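Local atomic coordinates of cycloalternan-forming enzyme (Listeria monocytogenes serovar 1/2a, PDB entry 5F7U), a protein that is a multidomain member of glycoside hydrolase family 31, built round a TIM barrel and carrying a family 6 carbohydrate-binding module. Residues 1004-1009 / 1013-1018; 86-91 / 140-145; 390-395 / 673-678; 422-427 / 518-523. The protein carries 1 engineered substitution. All coordinates share one frame; numbering follows the deposited sequence. Where two conformers were deposited one is given.

Contact 1 (1004-1009 / 1013-1018); sequences RTVYIN and QQITLP
Arg1004 and Ile1015 are a hydrogen-bonded pair of a beta hairpin, strands 1002-1008 and 1011-1017, at the margin of a five-stranded antiparallel sheet in the family 6 carbohydrate-binding module. Ile1015 N gives an almost straight bond to Arg1004 O (2.8 Å), and Arg1004 N returns a longer one to Ile1015 O (3.2 Å). The Arg1004 chain bends at chi2 (-68°) and takes its guanidinium away from the neighbouring strand. There NH1 donates to the backbone O of Ala1052, which lines a glycan pocket, and the group makes a cation-pi contact with Phe969. Its aliphatic root packs on the partner strand, CG meeting Leu1017 CD1 at 4.0 Å with the two chains crossing at about a right angle. Thr1005 faces Gln1014 in the non-hydrogen-bonded position. Asp1050 ties this pair together from outside, OD2 bonding Thr1005 OG1 and OD1 taking Gln1014 NE2. At Val1006 the next hydrogen-bonded pair forms, with Val1006 N to Gln1013 O and Gln1013 N to Val1006 O both at 2.8 Å. Val1006 shares the Arg1004 face, where Phe1044 covers it. Ile1015 turns CG1 between its backbone N and carbonyl carbon (chi1 67°), which lays CG1 3.4 Å from Arg1004 O, while its other branch, CG2, touches Val1006 CG2 at 3.8 Å.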
loop_
_atom_site.group_PDB
_atom_site.type_symbol
_atom_site.label_atom_id
_atom_site.label_comp_id
_atom_site.label_asym_id
_atom_site.label_seq_id
_atom_site.Cartn_x
_atom_site.Cartn_y
_atom_site.Cartn_z
ATOM N N ARG A 1004 28.502 -42.107 -11.938
ATOM C CA ARG A 1004 27.135 -41.754 -11.533
ATOM C C ARG A 1004 26.227 -41.713 -12.754
ATOM O O ARG A 1004 26.686 -41.568 -13.888
ATOM C CB ARG A 1004 27.086 -40.412 -10.795
ATOM C CG ARG A 1004 27.795 -40.378 -9.444
ATOM C CD ARG A 1004 27.095 -41.227 -8.389
ATOM N NE ARG A 1004 27.763 -41.115 -7.091
ATOM C CZ ARG A 1004 28.877 -41.763 -6.742
ATOM N NH1 ARG A 1004 29.381 -41.584 -5.524
ATOM N NH2 ARG A 1004 29.492 -42.593 -7.588
ATOM N N THR A 1005 24.930 -41.855 -12.511
ATOM C CA THR A 1005 23.948 -41.845 -13.577
ATOM C C THR A 1005 23.237 -40.505 -13.492
ATOM O O THR A 1005 22.920 -40.030 -12.391
ATOM C CB THR A 1005 22.979 -43.034 -13.419
ATOM O OG1 THR A 1005 23.717 -44.255 -13.540
ATOM C CG2 THR A 1005 21.906 -43.022 -14.481
ATOM N N VAL A 1006 23.033 -39.876 -14.653
ATOM C CA VAL A 1006 22.379 -38.576 -14.731
ATOM C C VAL A 1006 21.137 -38.697 -15.616
ATOM O O VAL A 1006 21.176 -39.373 -16.644
ATOM C CB VAL A 1006 23.324 -37.482 -15.303
ATOM C CG1 VAL A 1006 22.744 -36.089 -15.036
ATOM C CG2 VAL A 1006 24.702 -37.586 -14.661
ATOM N N TYR A 1007 20.053 -38.041 -15.202
ATOM C CA TYR A 1007 18.838 -37.932 -16.005
ATOM C C TYR A 1007 18.612 -36.458 -16.271
ATOM O O TYR A 1007 18.554 -35.652 -15.327
ATOM C CB TYR A 1007 17.638 -38.502 -15.252
ATOM C CG TYR A 1007 17.722 -39.988 -15.007
ATOM C CD1 TYR A 1007 18.443 -40.503 -13.925
ATOM C CD2 TYR A 1007 17.070 -40.883 -15.861
ATOM C CE1 TYR A 1007 18.507 -41.876 -13.699
ATOM C CE2 TYR A 1007 17.116 -42.252 -15.637
ATOM C CZ TYR A 1007 17.840 -42.743 -14.561
ATOM O OH TYR A 1007 17.888 -44.104 -14.362
ATOM N N ILE A 1008 18.466 -36.113 -17.547
ATOM C CA ILE A 1008 18.187 -34.740 -17.951
ATOM C C ILE A 1008 16.787 -34.752 -18.527
ATOM O O ILE A 1008 16.566 -35.309 -19.612
ATOM C CB ILE A 1008 19.190 -34.221 -19.027
ATOM C CG1 ILE A 1008 20.663 -34.428 -18.603
ATOM C CG2 ILE A 1008 18.863 -32.757 -19.385
ATOM C CD1 ILE A 1008 21.086 -33.646 -17.373
ATOM N N ASN A 1009 15.836 -34.177 -17.786
ATOM C CA ASN A 1009 14.425 -34.260 -18.167
ATOM C C ASN A 1009 14.039 -35.681 -18.589
ATOM O O ASN A 1009 13.377 -35.868 -19.610
ATOM C CB ASN A 1009 14.126 -33.267 -19.300
ATOM C CG ASN A 1009 14.384 -31.843 -18.899
ATOM O OD1 ASN A 1009 13.966 -31.396 -17.818
ATOM N ND2 ASN A 1009 15.077 -31.106 -19.769
ATOM N N GLN A 1013 22.039 -40.806 -18.885
ATOM C CA GLN A 1013 23.401 -41.143 -19.335
ATOM C C GLN A 1013 24.247 -41.457 -18.124
ATOM O O GLN A 1013 23.933 -41.017 -17.015
ATOM C CB GLN A 1013 24.024 -39.999 -20.135
ATOM C CG GLN A 1013 24.117 -38.688 -19.378
ATOM C CD GLN A 1013 24.772 -37.609 -20.198
ATOM O OE1 GLN A 1013 25.932 -37.738 -20.605
ATOM N NE2 GLN A 1013 24.027 -36.547 -20.472
ATOM N N GLN A 1014 25.334 -42.195 -18.341
ATOM C CA GLN A 1014 26.268 -42.474 -17.263
ATOM C C GLN A 1014 27.535 -41.642 -17.444
ATOM O O GLN A 1014 28.030 -41.495 -18.562
ATOM C CB GLN A 1014 26.596 -43.968 -17.190
ATOM C CG GLN A 1014 27.240 -44.375 -15.864
ATOM C CD GLN A 1014 27.560 -45.858 -15.751
ATOM O OE1 GLN A 1014 28.201 -46.447 -16.627
ATOM N NE2 GLN A 1014 27.136 -46.466 -14.646
ATOM N N ILE A 1015 28.047 -41.104 -16.341
ATOM C CA ILE A 1015 29.226 -40.242 -16.385
ATOM C C ILE A 1015 30.362 -40.872 -15.589
ATOM O O ILE A 1015 30.127 -41.545 -14.585
ATOM C CB ILE A 1015 28.948 -38.803 -15.894
ATOM C CG1 ILE A 1015 28.625 -38.766 -14.392
ATOM C CG2 ILE A 1015 27.824 -38.184 -16.727
ATOM C CD1 ILE A 1015 28.476 -37.365 -13.799
ATOM N N THR A 1016 31.576 -40.638 -16.066
ATOM C CA THR A 1016 32.794 -41.167 -15.453
ATOM C C THR A 1016 33.498 -40.046 -14.728
ATOM O O THR A 1016 33.730 -38.965 -15.292
ATOM C CB THR A 1016 33.726 -41.773 -16.512
ATOM O OG1 THR A 1016 33.090 -42.923 -17.068
ATOM C CG2 THR A 1016 35.058 -42.207 -15.897
ATOM N N LEU A 1017 33.820 -40.307 -13.470
ATOM C CA LEU A 1017 34.449 -39.334 -12.618
ATOM C C LEU A 1017 35.773 -39.925 -12.143
ATOM O O LEU A 1017 35.789 -40.663 -11.156
ATOM C CB LEU A 1017 33.526 -39.016 -11.448
ATOM C CG LEU A 1017 32.136 -38.504 -11.835
ATOM C CD1 LEU A 1017 31.169 -38.599 -10.664
ATOM C CD2 LEU A 1017 32.248 -37.076 -12.362
ATOM N N PRO A 1018 36.883 -39.636 -12.863
ATOM C CA PRO A 1018 38.190 -40.217 -12.498
ATOM C C PRO A 1018 38.652 -39.899 -11.077
ATOM O O PRO A 1018 38.301 -38.854 -10.523
ATOM C CB PRO A 1018 39.160 -39.590 -13.509
ATOM C CG PRO A 1018 38.305 -39.183 -14.663
ATOM C CD PRO A 1018 36.971 -38.809 -14.081
#

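Contact 2 (86-91 / 140-145)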
loop_
_atom_site.group_PDB
_atom_site.type_symbol
_atom_site.label_atom_id
_atom_site.label_comp_id
_atom_site.label_asym_id
_atom_site.label_seq_id
_atom_site.Cartn_x
_atom_site.Cartn_y
_atom_site.Cartn_z
ATOM N N PHE A 86 -45.147 5.145 -1.261
ATOM C CA PHE A 86 -45.347 6.259 -2.172
ATOM C C PHE A 86 -44.965 5.932 -3.607
ATOM O O PHE A 86 -44.344 4.896 -3.878
ATOM C CB PHE A 86 -44.576 7.484 -1.658
ATOM C CG PHE A 86 -45.038 7.933 -0.319
ATOM C CD1 PHE A 86 -46.211 8.678 -0.191
ATOM C CD2 PHE A 86 -44.325 7.575 0.838
ATOM C CE1 PHE A 86 -46.673 9.065 1.070
ATOM C CE2 PHE A 86 -44.778 7.964 2.095
ATOM C CZ PHE A 86 -45.949 8.714 2.208
ATOM N N GLU A 87 -45.399 6.797 -4.518
ATOM C CA GLU A 87 -45.054 6.676 -5.938
ATOM C C GLU A 87 -43.900 7.584 -6.316
ATOM O O GLU A 87 -43.667 8.609 -5.662
ATOM C CB GLU A 87 -46.266 7.009 -6.784
ATOM C CG GLU A 87 -47.405 6.024 -6.625
ATOM C CD GLU A 87 -48.681 6.547 -7.258
ATOM O OE1 GLU A 87 -48.743 6.628 -8.498
ATOM O OE2 GLU A 87 -49.613 6.895 -6.515
ATOM N N LYS A 88 -43.206 7.217 -7.399
ATOM C CA LYS A 88 -42.123 8.038 -7.949
ATOM C C LYS A 88 -42.671 9.441 -8.209
ATOM O O LYS A 88 -43.732 9.577 -8.824
ATOM C CB LYS A 88 -41.596 7.428 -9.254
ATOM C CG LYS A 88 -40.502 8.244 -9.938
ATOM C CD LYS A 88 -40.312 7.766 -11.357
ATOM C CE LYS A 88 -39.151 8.471 -12.033
ATOM N NZ LYS A 88 -39.082 8.064 -13.457
ATOM N N GLY A 89 -41.949 10.455 -7.728
ATOM C CA GLY A 89 -42.348 11.856 -7.900
ATOM C C GLY A 89 -43.098 12.460 -6.717
ATOM O O GLY A 89 -43.251 13.677 -6.655
ATOM N N ASP A 90 -43.574 11.629 -5.787
ATOM C CA ASP A 90 -44.265 12.149 -4.599
ATOM C C ASP A 90 -43.294 12.977 -3.771
ATOM O O ASP A 90 -42.148 12.575 -3.548
ATOM C CB ASP A 90 -44.871 11.038 -3.733
ATOM C CG ASP A 90 -46.124 10.416 -4.335
ATOM O OD1 ASP A 90 -46.753 11.000 -5.247
ATOM O OD2 ASP A 90 -46.498 9.323 -3.869
ATOM N N GLU A 91 -43.759 14.145 -3.349
ATOM C CA GLU A 91 -42.978 15.036 -2.516
ATOM C C GLU A 91 -43.668 15.064 -1.165
ATOM O O GLU A 91 -44.807 15.528 -1.048
ATOM C CB GLU A 91 -42.911 16.433 -3.142
ATOM C CG GLU A 91 -42.201 17.457 -2.266
ATOM C CD GLU A 91 -42.185 18.863 -2.845
ATOM O OE1 GLU A 91 -42.106 19.819 -2.046
ATOM O OE2 GLU A 91 -42.250 19.041 -4.079
ATOM N N ALA A 140 -34.210 7.460 -22.617
ATOM C CA ALA A 140 -34.272 6.872 -21.285
ATOM C C ALA A 140 -35.407 5.851 -21.219
ATOM O O ALA A 140 -36.399 5.940 -21.951
ATOM C CB ALA A 140 -34.462 7.960 -20.237
ATOM N N THR A 141 -35.262 4.881 -20.330
ATOM C CA THR A 141 -36.270 3.824 -20.169
ATOM C C THR A 141 -37.571 4.309 -19.514
ATOM O O THR A 141 -38.614 3.693 -19.694
ATOM C CB THR A 141 -35.732 2.662 -19.329
ATOM O OG1 THR A 141 -35.312 3.156 -18.054
ATOM C CG2 THR A 141 -34.582 1.968 -20.011
ATOM N N ALA A 142 -37.484 5.391 -18.741
ATOM C CA ALA A 142 -38.615 6.002 -18.051
ATOM C C ALA A 142 -38.316 7.474 -17.859
ATOM O O ALA A 142 -37.155 7.884 -17.937
ATOM C CB ALA A 142 -38.861 5.326 -16.699
ATOM N N GLY A 143 -39.349 8.268 -17.590
ATOM C CA GLY A 143 -39.155 9.692 -17.331
ATOM C C GLY A 143 -39.025 10.515 -18.597
ATOM O O GLY A 143 -39.013 9.972 -19.704
ATOM N N ASP A 144 -38.898 11.826 -18.431
ATOM C CA ASP A 144 -38.860 12.755 -19.571
ATOM C C ASP A 144 -37.504 13.440 -19.804
ATOM O O ASP A 144 -37.439 14.483 -20.460
ATOM C CB ASP A 144 -39.987 13.790 -19.457
ATOM C CG ASP A 144 -39.924 14.600 -18.163
ATOM O OD1 ASP A 144 -38.860 14.624 -17.479
ATOM O OD2 ASP A 144 -40.968 15.208 -17.816
ATOM N N PHE A 145 -36.417 12.865 -19.283
ATOM C CA PHE A 145 -35.097 13.466 -19.490
ATOM C C PHE A 145 -34.577 13.183 -20.898
ATOM O O PHE A 145 -35.033 12.246 -21.539
ATOM C CB PHE A 145 -34.069 12.909 -18.491
ATOM C CG PHE A 145 -34.276 13.326 -17.054
ATOM C CD1 PHE A 145 -35.176 14.334 -16.685
ATOM C CD2 PHE A 145 -33.515 12.718 -16.053
ATOM C CE1 PHE A 145 -35.336 14.695 -15.339
ATOM C CE2 PHE A 145 -33.661 13.086 -14.718
ATOM C CZ PHE A 145 -34.579 14.065 -14.358
#
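Ala142 and Gly143 receive the far end of Lys88, and the whole contact rests on that one side chain. The second loop leaves strand 134-140 at Ala140, whose methyl packs on Trp227. Thr141 then turns back on strand 106-129, its OG1 bonding the backbone N of Tyr120. At Ala142 the methyl points at the other loop and comes within 4.2 Å of Lys88 NZ. Gly143 follows with positive phi, and its backbone N lies 4.1 Å from Lys88 NZ. Both groups are donors, and no hydrogen bond joins them; the ammonium group simply rests beside the peptide. Lys88 spans the distance by being stretched throughout, CG anti to the backbone N (chi1 178°) and every later torsion close to 180°, since the nearest alpha carbons, Lys88 CA and Gly143 CA, are 10.0 Å apart. Its charge is met by Glu119 OE2 in a salt bridge, so the position of NZ is probably set by that carboxylate more than by the loop beyond. Further on, Phe145 brings its ring to Trp227 and also touches Glu119. At the other end Lys88 rides on a type II beta turn, closed by Asp90 N to Glu87 O at 3.0 Å, with Gly89 third; Asp90 OD2 also accepts Glu87 N at 2.8 Å, met from above the carboxylate plane. The arrangement is a light surface contact between a tight turn and the connecting loop of an antiparallel hairpin, strands 134-140 and 148-153, with strand 106-129 running past both.

Contact 3 (390-395 / 673-678); sequences NDIPAT and RSPWNA
In the TIM barrel, the turn that leads from helix 377-389 into strand 396-399 packs through Asn390 and Ile392 against Pro675 and Trp676, in the first turn of helix 675-682. The earlier helix ends in a Schellman motif with Asp391 as its positive-phi C-prime residue, and this reversal sends the chain on toward Ile392. Asn390 lays its amide close to the root of the indole: ND2 is 3.6 Å from Trp676 CB, and the amide and ring planes are only 15° apart. That nitrogen is already engaged, donating to Asn386 O one helical turn back, which helps fix how the amide is rotated. Ile392 uses CG1 and CD1. CG1 meets the rim of the indole near its plane, 4.1 Å from Trp676 CZ3, while CD1 touches Pro675 CG at 4.0 Å as the two side chains slide past each other in opposite directions. Trp676 holds CG between its backbone N and carbonyl carbon (chi1 57°), folding the ring back over the start of its own helix. Ser674 OG consequently sits 3.2 Å above the ring plane, toward the rim. Ser674 is the N-cap, and its OG accepts from Asn677 N at 3.2 Å as well as bonding Glu672 OE1. Leu695 and Phe691 of helix 687-700 pack on Ile392 and Pro675 respectively. With no hydrogen bond or salt bridge across the two segments, shape and apolar contact join them, while Asn390 finds its polar partners outside this interface, ND2 in its own helix and O at Gln692 NE2 of helix 687-700.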
loop_
_atom_site.group_PDB
_atom_site.type_symbol
_atom_site.label_atom_id
_atom_site.label_comp_id
_atom_site.label_asym_id
_atom_site.label_seq_id
_atom_site.Cartn_x
_atom_site.Cartn_y
_atom_site.Cartn_z
ATOM N N ASN A 390 22.175 -0.662 21.883
ATOM C CA ASN A 390 21.765 -1.856 21.146
ATOM C C ASN A 390 22.065 -1.778 19.644
ATOM O O ASN A 390 21.580 -2.611 18.862
ATOM C CB ASN A 390 20.279 -2.138 21.425
ATOM C CG ASN A 390 20.050 -2.642 22.843
ATOM O OD1 ASN A 390 20.342 -3.797 23.135
ATOM N ND2 ASN A 390 19.576 -1.774 23.738
ATOM N N ASP A 391 22.871 -0.785 19.254
ATOM C CA ASP A 391 23.270 -0.571 17.854
ATOM C C ASP A 391 22.077 -0.575 16.883
ATOM O O ASP A 391 22.051 -1.337 15.906
ATOM C CB ASP A 391 24.339 -1.604 17.439
ATOM C CG ASP A 391 25.571 -1.571 18.340
ATOM O OD1 ASP A 391 26.090 -0.470 18.604
ATOM O OD2 ASP A 391 26.025 -2.648 18.786
ATOM N N ILE A 392 21.098 0.278 17.195
ATOM C CA ILE A 392 19.878 0.410 16.392
ATOM C C ILE A 392 19.896 1.814 15.767
ATOM O O ILE A 392 19.457 2.782 16.403
ATOM C CB ILE A 392 18.594 0.165 17.243
ATOM C CG1 ILE A 392 18.634 -1.176 17.992
ATOM C CG2 ILE A 392 17.332 0.321 16.383
ATOM C CD1 ILE A 392 18.686 -2.428 17.109
ATOM N N PRO A 393 20.403 1.931 14.524
ATOM C CA PRO A 393 20.528 3.232 13.870
ATOM C C PRO A 393 19.205 3.684 13.210
ATOM O O PRO A 393 19.112 3.852 11.993
ATOM C CB PRO A 393 21.639 2.977 12.859
ATOM C CG PRO A 393 21.388 1.563 12.432
ATOM C CD PRO A 393 21.028 0.866 13.712
ATOM N N ALA A 394 18.200 3.926 14.040
ATOM C CA ALA A 394 16.907 4.385 13.568
ATOM C C ALA A 394 17.033 5.804 13.007
ATOM O O ALA A 394 18.008 6.516 13.303
ATOM C CB ALA A 394 15.889 4.346 14.713
ATOM N N THR A 395 16.052 6.212 12.194
ATOM C CA THR A 395 16.058 7.566 11.618
ATOM C C THR A 395 14.816 8.386 11.940
ATOM O O THR A 395 14.818 9.607 11.759
ATOM C CB THR A 395 16.244 7.540 10.094
ATOM O OG1 THR A 395 15.191 6.776 9.502
ATOM C CG2 THR A 395 17.613 6.942 9.730
ATOM N N ARG A 673 7.294 -1.941 21.580
ATOM C CA ARG A 673 7.643 -2.960 20.595
ATOM C C ARG A 673 9.061 -2.727 20.038
ATOM O O ARG A 673 9.376 -3.098 18.909
ATOM C CB ARG A 673 6.596 -3.005 19.479
ATOM C CG ARG A 673 5.475 -4.027 19.719
ATOM C CD ARG A 673 4.554 -3.618 20.850
ATOM N NE ARG A 673 3.323 -4.417 20.856
ATOM C CZ ARG A 673 2.551 -4.593 21.926
ATOM N NH1 ARG A 673 2.882 -4.049 23.107
ATOM N NH2 ARG A 673 1.440 -5.333 21.827
ATOM N N SER A 674 9.922 -2.121 20.851
ATOM C CA SER A 674 11.336 -1.989 20.512
ATOM C C SER A 674 12.033 -3.352 20.667
ATOM O O SER A 674 11.547 -4.204 21.431
ATOM C CB SER A 674 11.956 -0.984 21.479
ATOM O OG SER A 674 11.878 -1.486 22.802
ATOM N N PRO A 675 13.193 -3.560 19.983
ATOM C CA PRO A 675 13.818 -4.887 20.098
ATOM C C PRO A 675 14.373 -5.155 21.495
ATOM O O PRO A 675 14.302 -6.290 21.952
ATOM C CB PRO A 675 14.927 -4.873 19.040
ATOM C CG PRO A 675 15.172 -3.424 18.742
ATOM C CD PRO A 675 13.841 -2.739 18.933
ATOM N N TRP A 676 14.882 -4.120 22.179
ATOM C CA TRP A 676 15.382 -4.294 23.539
ATOM C C TRP A 676 14.245 -4.642 24.525
ATOM O O TRP A 676 14.406 -5.519 25.384
ATOM C CB TRP A 676 16.247 -3.079 23.996
ATOM C CG TRP A 676 15.538 -1.751 23.922
ATOM C CD1 TRP A 676 14.782 -1.186 24.900
ATOM C CD2 TRP A 676 15.527 -0.824 22.819
ATOM N NE1 TRP A 676 14.269 0.023 24.471
ATOM C CE2 TRP A 676 14.701 0.267 23.197
ATOM C CE3 TRP A 676 16.108 -0.821 21.539
ATOM C CZ2 TRP A 676 14.471 1.371 22.360
ATOM C CZ3 TRP A 676 15.860 0.274 20.682
ATOM C CH2 TRP A 676 15.041 1.353 21.101
ATOM N N ASN A 677 13.092 -3.986 24.398
ATOM C CA ASN A 677 11.952 -4.378 25.228
ATOM C C ASN A 677 11.382 -5.739 24.882
ATOM O O ASN A 677 10.886 -6.437 25.777
ATOM C CB ASN A 677 10.825 -3.337 25.232
ATOM C CG ASN A 677 9.887 -3.525 26.417
ATOM O OD1 ASN A 677 10.343 -3.620 27.560
ATOM N ND2 ASN A 677 8.591 -3.661 26.146
ATOM N N ALA A 678 11.455 -6.117 23.605
ATOM C CA ALA A 678 10.983 -7.442 23.192
ATOM C C ALA A 678 11.824 -8.535 23.864
ATOM O O ALA A 678 11.277 -9.521 24.366
ATOM C CB ALA A 678 10.963 -7.571 21.666
#

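Contact 4 (422-427 / 518-523); sequences GEAFSY and WTSQRE
Gln521, Ala424 and Ser520 carry this contact, in which a loop passes the end of helix 512-520 with no direct hydrogen bond. Ala424 is the point of touch: its CB sits 3.5 Å from Ser520 O and also approaches Gln521 CA. Around that methyl, four waters make the polar connections. Gln521 has two of them. Its NE2 donates to a water that in turn gives a bond to Glu423 O, while its backbone O takes a bond of 2.8 Å from a second water that accepts from Phe425 N. With CG anti to the carbonyl carbon (chi1 -61°) and the chain extended beyond it, the amide swings nearer the loop than the CB direction would suggest. Ser520 has the other two: one water donates to both Ser520 OG (2.9 Å) and Gly422 O, another to both Ser520 O and Phe425 O (2.8 Å each). Trp517 reinforces the first bridge, its O bonding Ser520 OG and its NE1 donating to Gly422 O. Behind the helix end, Trp518 O is gripped from opposite faces of its plane by Arg522 NH2 and Gln521 N, and the Arg522 guanidinium lies flat over Trp518 NE1. Phe425 stacks on Phe430 and touches Gln470, one of the residues of a glycan pocket. This is a solvent-bridged junction between two of the long excursions that link successive strands of the family 31 TIM barrel.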
loop_
_atom_site.group_PDB
_atom_site.type_symbol
_atom_site.label_atom_id
_atom_site.label_comp_id
_atom_site.label_asym_id
_atom_site.label_seq_id
_atom_site.Cartn_x
_atom_site.Cartn_y
_atom_site.Cartn_z
ATOM N N GLY A 422 -7.501 33.615 19.464
ATOM C CA GLY A 422 -6.709 32.637 18.701
ATOM C C GLY A 422 -5.315 33.086 18.305
ATOM O O GLY A 422 -4.739 32.545 17.357
ATOM N N GLU A 423 -4.775 34.068 19.030
ATOM C CA GLU A 423 -3.421 34.584 18.803
ATOM C C GLU A 423 -2.423 33.447 19.026
ATOM O O GLU A 423 -2.625 32.591 19.898
ATOM C CB GLU A 423 -3.124 35.781 19.733
ATOM C CG GLU A 423 -3.868 37.062 19.353
ATOM C CD GLU A 423 -4.010 38.084 20.486
ATOM O OE1 GLU A 423 -3.338 37.963 21.538
ATOM O OE2 GLU A 423 -4.816 39.034 20.322
ATOM N N ALA A 424 -1.373 33.425 18.215
ATOM C CA ALA A 424 -0.386 32.344 18.259
ATOM C C ALA A 424 0.680 32.605 19.312
ATOM O O ALA A 424 0.978 33.769 19.631
ATOM C CB ALA A 424 0.247 32.147 16.890
ATOM N N PHE A 425 1.220 31.518 19.868
ATOM C CA PHE A 425 2.369 31.571 20.770
ATOM C C PHE A 425 3.690 31.455 20.006
ATOM O O PHE A 425 3.742 30.884 18.900
ATOM C CB PHE A 425 2.305 30.431 21.800
ATOM C CG PHE A 425 1.188 30.560 22.792
ATOM C CD1 PHE A 425 -0.080 30.038 22.515
ATOM C CD2 PHE A 425 1.398 31.195 24.015
ATOM C CE1 PHE A 425 -1.118 30.168 23.435
ATOM C CE2 PHE A 425 0.360 31.324 24.940
ATOM C CZ PHE A 425 -0.899 30.811 24.646
ATOM N N SER A 426 4.742 32.008 20.605
ATOM C CA SER A 426 6.122 31.752 20.207
ATOM C C SER A 426 6.727 30.913 21.332
ATOM O O SER A 426 6.077 30.736 22.385
ATOM C CB SER A 426 6.884 33.073 20.037
ATOM O OG SER A 426 6.259 33.903 19.075
ATOM N N TYR A 427 7.948 30.393 21.111
ATOM C CA TYR A 427 8.655 29.583 22.123
ATOM C C TYR A 427 8.899 30.331 23.458
ATOM O O TYR A 427 8.737 29.747 24.540
ATOM C CB TYR A 427 9.992 29.106 21.571
ATOM C CG TYR A 427 10.661 28.006 22.375
ATOM C CD1 TYR A 427 10.215 26.688 22.283
ATOM C CD2 TYR A 427 11.755 28.281 23.216
ATOM C CE1 TYR A 427 10.831 25.670 23.002
ATOM C CE2 TYR A 427 12.371 27.266 23.951
ATOM C CZ TYR A 427 11.913 25.959 23.821
ATOM O OH TYR A 427 12.489 24.924 24.532
ATOM N N TRP A 518 -5.266 27.616 12.260
ATOM C CA TRP A 518 -4.947 26.360 12.960
ATOM C C TRP A 518 -3.448 26.062 12.892
ATOM O O TRP A 518 -2.816 25.799 13.922
ATOM C CB TRP A 518 -5.725 25.236 12.309
ATOM C CG TRP A 518 -5.712 23.932 13.030
ATOM C CD1 TRP A 518 -4.880 22.865 12.787
ATOM C CD2 TRP A 518 -6.627 23.508 14.051
ATOM N NE1 TRP A 518 -5.209 21.807 13.618
ATOM C CE2 TRP A 518 -6.277 22.173 14.399
ATOM C CE3 TRP A 518 -7.715 24.126 14.707
ATOM C CZ2 TRP A 518 -6.978 21.436 15.374
ATOM C CZ3 TRP A 518 -8.416 23.394 15.685
ATOM C CH2 TRP A 518 -8.037 22.052 16.004
ATOM N N THR A 519 -2.885 26.151 11.681
ATOM C CA THR A 519 -1.461 25.907 11.472
ATOM C C THR A 519 -0.583 26.974 12.130
ATOM O O THR A 519 0.472 26.644 12.666
ATOM C CB THR A 519 -1.103 25.723 9.993
ATOM O OG1 THR A 519 -1.426 26.903 9.258
ATOM C CG2 THR A 519 -1.829 24.477 9.391
ATOM N N SER A 520 -1.034 28.238 12.140
ATOM C CA SER A 520 -0.256 29.309 12.809
ATOM C C SER A 520 0.022 28.992 14.292
ATOM O O SER A 520 1.055 29.393 14.843
ATOM C CB SER A 520 -0.917 30.694 12.671
ATOM O OG SER A 520 -2.060 30.831 13.507
ATOM N N GLN A 521 -0.897 28.262 14.925
ATOM C CA GLN A 521 -0.785 27.922 16.341
ATOM C C GLN A 521 0.322 26.912 16.579
ATOM O O GLN A 521 0.868 26.826 17.678
ATOM C CB GLN A 521 -2.105 27.356 16.872
ATOM C CG GLN A 521 -3.280 28.321 16.787
ATOM C CD GLN A 521 -4.526 27.724 17.396
ATOM O OE1 GLN A 521 -5.041 26.721 16.903
ATOM N NE2 GLN A 521 -5.010 28.322 18.477
ATOM N N ARG A 522 0.625 26.145 15.535
ATOM C CA ARG A 522 1.689 25.154 15.556
ATOM C C ARG A 522 3.005 25.638 14.948
ATOM O O ARG A 522 3.989 24.899 14.995
ATOM C CB ARG A 522 1.254 23.869 14.816
ATOM C CG ARG A 522 0.321 22.986 15.617
ATOM C CD ARG A 522 -1.123 23.211 15.226
ATOM N NE ARG A 522 -2.025 22.342 15.990
ATOM C CZ ARG A 522 -3.231 22.701 16.403
ATOM N NH1 ARG A 522 -3.975 21.853 17.125
ATOM N NH2 ARG A 522 -3.683 23.916 16.124
ATOM N N GLU A 523 3.035 26.860 14.397
ATOM C CA GLU A 523 4.237 27.348 13.701
ATOM C C GLU A 523 5.514 27.218 14.541
ATOM O O GLU A 523 6.536 26.724 14.047
ATOM C CB GLU A 523 4.060 28.803 13.248
ATOM C CG GLU A 523 5.146 29.268 12.283
ATOM C CD GLU A 523 5.269 30.783 12.182
ATOM O OE1 GLU A 523 4.241 31.486 12.193
ATOM O OE2 GLU A 523 6.406 31.296 12.086
HETATM O O HOH W 1 -2.822 33.124 15.161
HETATM O O HOH W 2 -2.580 29.788 20.039
HETATM O O HOH W 3 3.192 29.302 16.695
HETATM O O HOH W 4 0.143 29.026 19.306
#

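Overall arrangement
From the N terminus, contact 2 comes first, bringing together two loops with 48 mostly strand-forming residues between its segments, in the beta-rich part that precedes the barrel. Contact 3 then opens at the turn before the second barrel strand and closes 277 residues later, beyond the eighth, so it spans most of the TIM barrel. Contact 4 is nested inside that loop and joins the excursion after the second strand to the one after the third; its centre lies about 34 Å from that of contact 3. Contact 1 closes last, a local hairpin in the carbohydrate-binding module, about 82 Å between centres from contact 2. No two of the contacts touch.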